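Manganese-dependent inorganic pyrophosphatase (Methanocaldococcus jannaschii, PDB 2EB0) catalyses the hydrolysis of diphosphate to two phosphates, using two manganese ions per subunit. Local coordinates at residues A143-S146 with L150-S153; F179-L184 with E219-S224. One frame throughout, in Å; residues are numbered along the deposited sequence.

Interaction 1 of 2, residues A143-S146 with L150-S153; sequences AIIS and LFKS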
# COMPACT_ATOMS: atom_id res chain seq x y z
N ALA B 143 -17.25 8.16 13.20
CA ALA B 143 -16.67 7.70 11.94
C ALA B 143 -16.87 6.20 11.77
O ALA B 143 -17.25 5.75 10.70
CB ALA B 143 -15.17 8.04 11.90
N ILE B 144 -16.62 5.44 12.83
CA ILE B 144 -16.79 4.00 12.76
C ILE B 144 -18.24 3.64 12.46
O ILE B 144 -18.53 2.88 11.54
CB ILE B 144 -16.33 3.31 14.07
CG1 ILE B 144 -14.83 3.59 14.29
CG2 ILE B 144 -16.56 1.82 13.99
CD1 ILE B 144 -14.21 2.87 15.47
N ILE B 145 -19.16 4.22 13.23
CA ILE B 145 -20.58 3.96 13.04
C ILE B 145 -21.01 4.36 11.63
O ILE B 145 -21.77 3.64 10.98
CB ILE B 145 -21.43 4.74 14.05
CG1 ILE B 145 -21.27 4.12 15.44
CG2 ILE B 145 -22.90 4.75 13.60
CD1 ILE B 145 -21.81 4.97 16.57
N SER B 146 -20.54 5.51 11.18
CA SER B 146 -20.90 6.01 9.87
C SER B 146 -20.42 5.10 8.76
O SER B 146 -21.19 4.71 7.88
CB SER B 146 -20.32 7.40 9.66
OG SER B 146 -20.48 7.79 8.30
N LEU B 150 -23.57 1.45 11.13
CA LEU B 150 -23.93 0.83 12.39
C LEU B 150 -23.65 -0.67 12.37
O LEU B 150 -24.51 -1.49 12.71
CB LEU B 150 -25.41 1.08 12.71
CG LEU B 150 -25.72 1.50 14.15
CD1 LEU B 150 -27.17 1.14 14.47
CD2 LEU B 150 -24.81 0.80 15.13
N PHE B 151 -22.45 -1.02 11.94
CA PHE B 151 -22.00 -2.41 11.90
C PHE B 151 -22.85 -3.33 11.02
O PHE B 151 -22.84 -4.54 11.20
CB PHE B 151 -21.95 -2.96 13.32
CG PHE B 151 -21.37 -2.00 14.31
CD1 PHE B 151 -22.16 -1.47 15.33
CD2 PHE B 151 -20.04 -1.60 14.22
CE1 PHE B 151 -21.62 -0.56 16.25
CE2 PHE B 151 -19.49 -0.70 15.13
CZ PHE B 151 -20.29 -0.18 16.14
N LYS B 152 -23.56 -2.75 10.06
CA LYS B 152 -24.39 -3.55 9.16
C LYS B 152 -23.61 -3.93 7.91
O LYS B 152 -23.81 -5.01 7.35
CB LYS B 152 -25.65 -2.78 8.78
CG LYS B 152 -26.53 -2.45 9.97
CD LYS B 152 -27.79 -1.72 9.57
CE LYS B 152 -28.71 -1.57 10.77
NZ LYS B 152 -30.05 -1.03 10.40
N SER B 153 -22.71 -3.06 7.49
CA SER B 153 -21.90 -3.31 6.30
C SER B 153 -20.95 -4.49 6.49
O SER B 153 -20.45 -4.73 7.59
CB SER B 153 -21.10 -2.07 5.94
OG SER B 153 -20.16 -2.37 4.94
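Ile145 and Leu150 meet twice, once through the backbone and once through their side chains, where the chain leaves helix 134-148. The amide N of Leu150 donates to Ile145 O at 2.8 Å in a nearly straight bond (N-H...O 173°) that lies in the carbonyl plane on a lone pair. It spans five residues, one more than an alpha-helical bond, and so closes a pi-turn. Leu150 and Phe151 both have left-handed backbone angles, which carry the chain round and bring the Phe151 ring back beside the helix it has just left. Beside the bond, Ile145 CG2 packs 4.3 Å from Leu150 CG.

The ring of Phe151 makes the second half of the contact. With CG anti to the carbonyl carbon and beside the backbone N (chi1 -42°), the ring's far end, CE2 and CZ, is turned to the helix, although the bond to CB does not point there. Phe151 CE2 comes 4.0 Å from Ile144 CG2, the branch that lies anti to the backbone N of Ile144. Ile145 CG1 makes a looser touch, 4.5 Å from Phe151 CZ. Ile144 and the ring run at a slant to each other, and neither isoleucine sits squarely over a face or at an edge. Helix 158-171 packs on both side chains, through Ala164 and Lys161 on Phe151 and through Met163 and Leu167 on Ile144.

Thr148 ties the turn from within: its OG1 is hydrogen-bonded to Ile144 O and to Phe151 N. Asp147, a ligand of one of the two manganese ions, sits inside the span closed by the Ile145-Leu150 bond. This is a helix-terminating pi-turn, packed on its apolar side, which carries an aspartate into the dinuclear manganese site of a DHH-family pyrophosphatase.

Interaction 2 of 2, residues F179-L184 with E219-S224; sequences FGMEIL and EVIDVS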
# COMPACT_ATOMS: atom_id res chain seq x y z
N PHE B 179 -27.30 6.32 19.44
CA PHE B 179 -26.53 7.34 18.74
C PHE B 179 -26.45 6.95 17.26
O PHE B 179 -26.60 7.80 16.38
CB PHE B 179 -25.13 7.45 19.34
CG PHE B 179 -24.22 8.38 18.59
CD1 PHE B 179 -24.71 9.55 18.03
CD2 PHE B 179 -22.86 8.09 18.46
CE1 PHE B 179 -23.86 10.43 17.34
CE2 PHE B 179 -22.00 8.96 17.78
CZ PHE B 179 -22.50 10.13 17.22
N GLY B 180 -26.24 5.66 17.01
CA GLY B 180 -26.16 5.16 15.65
C GLY B 180 -27.44 5.38 14.86
O GLY B 180 -27.40 5.70 13.67
N MET B 181 -28.58 5.23 15.52
CA MET B 181 -29.85 5.43 14.83
C MET B 181 -29.89 6.86 14.29
O MET B 181 -30.34 7.10 13.17
CB MET B 181 -31.03 5.17 15.77
CG MET B 181 -32.39 5.38 15.10
SD MET B 181 -32.52 4.53 13.50
CE MET B 181 -32.86 2.83 14.03
N GLU B 182 -29.39 7.79 15.10
CA GLU B 182 -29.34 9.20 14.73
C GLU B 182 -28.49 9.37 13.48
O GLU B 182 -28.88 10.04 12.52
CB GLU B 182 -28.76 10.02 15.89
CG GLU B 182 -29.66 11.14 16.33
CD GLU B 182 -31.09 10.68 16.51
OE1 GLU B 182 -31.36 9.94 17.48
OE2 GLU B 182 -31.94 11.04 15.67
N ILE B 183 -27.31 8.76 13.49
CA ILE B 183 -26.42 8.84 12.35
C ILE B 183 -27.12 8.25 11.12
O ILE B 183 -27.04 8.81 10.03
CB ILE B 183 -25.09 8.10 12.65
CG1 ILE B 183 -24.29 8.91 13.67
CG2 ILE B 183 -24.31 7.88 11.36
CD1 ILE B 183 -22.97 8.31 14.08
N LEU B 184 -27.84 7.14 11.30
CA LEU B 184 -28.55 6.53 10.18
C LEU B 184 -29.64 7.46 9.66
O LEU B 184 -29.92 7.49 8.46
CB LEU B 184 -29.16 5.18 10.57
CG LEU B 184 -28.21 4.05 10.96
CD1 LEU B 184 -29.00 2.75 11.09
CD2 LEU B 184 -27.12 3.89 9.91
N GLU B 219 -27.51 6.30 1.11
CA GLU B 219 -27.96 5.30 2.09
C GLU B 219 -29.17 5.85 2.85
O GLU B 219 -29.07 6.86 3.53
CB GLU B 219 -26.81 4.98 3.06
CG GLU B 219 -25.53 4.53 2.36
CD GLU B 219 -24.30 4.56 3.26
OE1 GLU B 219 -23.96 5.63 3.81
OE2 GLU B 219 -23.65 3.50 3.41
N VAL B 220 -30.31 5.16 2.75
CA VAL B 220 -31.51 5.63 3.42
C VAL B 220 -32.26 4.52 4.14
O VAL B 220 -32.08 3.34 3.86
CB VAL B 220 -32.48 6.31 2.42
CG1 VAL B 220 -31.78 7.46 1.71
CG2 VAL B 220 -32.98 5.28 1.41
N ILE B 221 -33.12 4.92 5.07
CA ILE B 221 -33.91 3.97 5.82
C ILE B 221 -35.20 3.65 5.06
O ILE B 221 -35.70 2.53 5.11
CB ILE B 221 -34.23 4.54 7.22
CG1 ILE B 221 -32.92 4.82 7.96
CG2 ILE B 221 -35.08 3.54 8.00
CD1 ILE B 221 -33.09 5.51 9.31
N ASP B 222 -35.72 4.64 4.35
CA ASP B 222 -36.92 4.49 3.53
C ASP B 222 -36.55 4.99 2.14
O ASP B 222 -36.38 6.19 1.93
CB ASP B 222 -38.07 5.32 4.11
CG ASP B 222 -39.35 5.20 3.29
OD1 ASP B 222 -40.41 5.66 3.76
OD2 ASP B 222 -39.29 4.65 2.16
N VAL B 223 -36.41 4.07 1.19
CA VAL B 223 -36.00 4.43 -0.17
C VAL B 223 -37.07 5.09 -1.02
O VAL B 223 -36.75 5.69 -2.05
CB VAL B 223 -35.47 3.20 -0.95
CG1 VAL B 223 -34.33 2.55 -0.20
CG2 VAL B 223 -36.59 2.18 -1.18
N SER B 224 -38.33 5.00 -0.60
CA SER B 224 -39.43 5.56 -1.38
C SER B 224 -39.20 6.97 -1.91
O SER B 224 -39.49 7.24 -3.08
CB SER B 224 -40.73 5.52 -0.58
OG SER B 224 -40.65 6.32 0.58
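In the DHHA2 domain of the enzyme, helix 176-188 packs against the residue that follows strand 211-220 of the mixed sheet. One side chain does the reaching: Ile221, just past the strand, whose CB points at the helix and whose CD1 forms the tip of the contact. CG1 is anti to the carbonyl carbon, and from there the extended chain (chi2 174°) carries Ile221 CD1 to 3.8 Å from Leu184 O. Ile221 CD1 also lies 4.1 Å from Leu184 CB; beyond CB the leucine turns away from Ile221, and its side chain touches Val149. From the preceding turn of the helix comes Met181, whose side chain starts anti to N and then bends, bringing SD to 4.3 Å from Ile221 CD1. No hydrogen bond joins the two segments directly; Ser188 OG pairs with Leu184 O and, more weakly, with Ile221 N, giving the apolar touch a polar neighbour.

After Ile221 the chain turns into the short helix 224-227 by an Asx turn with a capping bond. Asp222 OD2 accepts from Ser224 N at 2.9 Å, met on its anti side 34° out of the carboxylate plane. Asp222 OD2 also accepts from Ser224 OG at 2.7 Å; this hydroxyl comes from above the carboxylate plane, 45° out of it, and both donors of Ser224 reach OD2 from the same face.

How the interactions relate
Interaction 1 closes before interaction 2 opens, and their centres lie about 11 Å apart on the same side of the chain's centre. Helix 176-188 connects them: Met181 and Leu184 meet Ile221 past the end of strand 211-220, while Phe179, Gly180 and Ile183 of the same helix pack on Ile145 of helix 134-148. The closest of these touches on Ile145 is Ile145 CG2 to Ile183 CD1, at 3.6 Å. Lys152 NZ also packs 4.0 Å from Leu184 CD1. A continuous packed path therefore leads from the helix end that supplies Asp147 to one manganese, through helix 176-188, to Ile221 beside the mixed sheet of the DHHA2 domain.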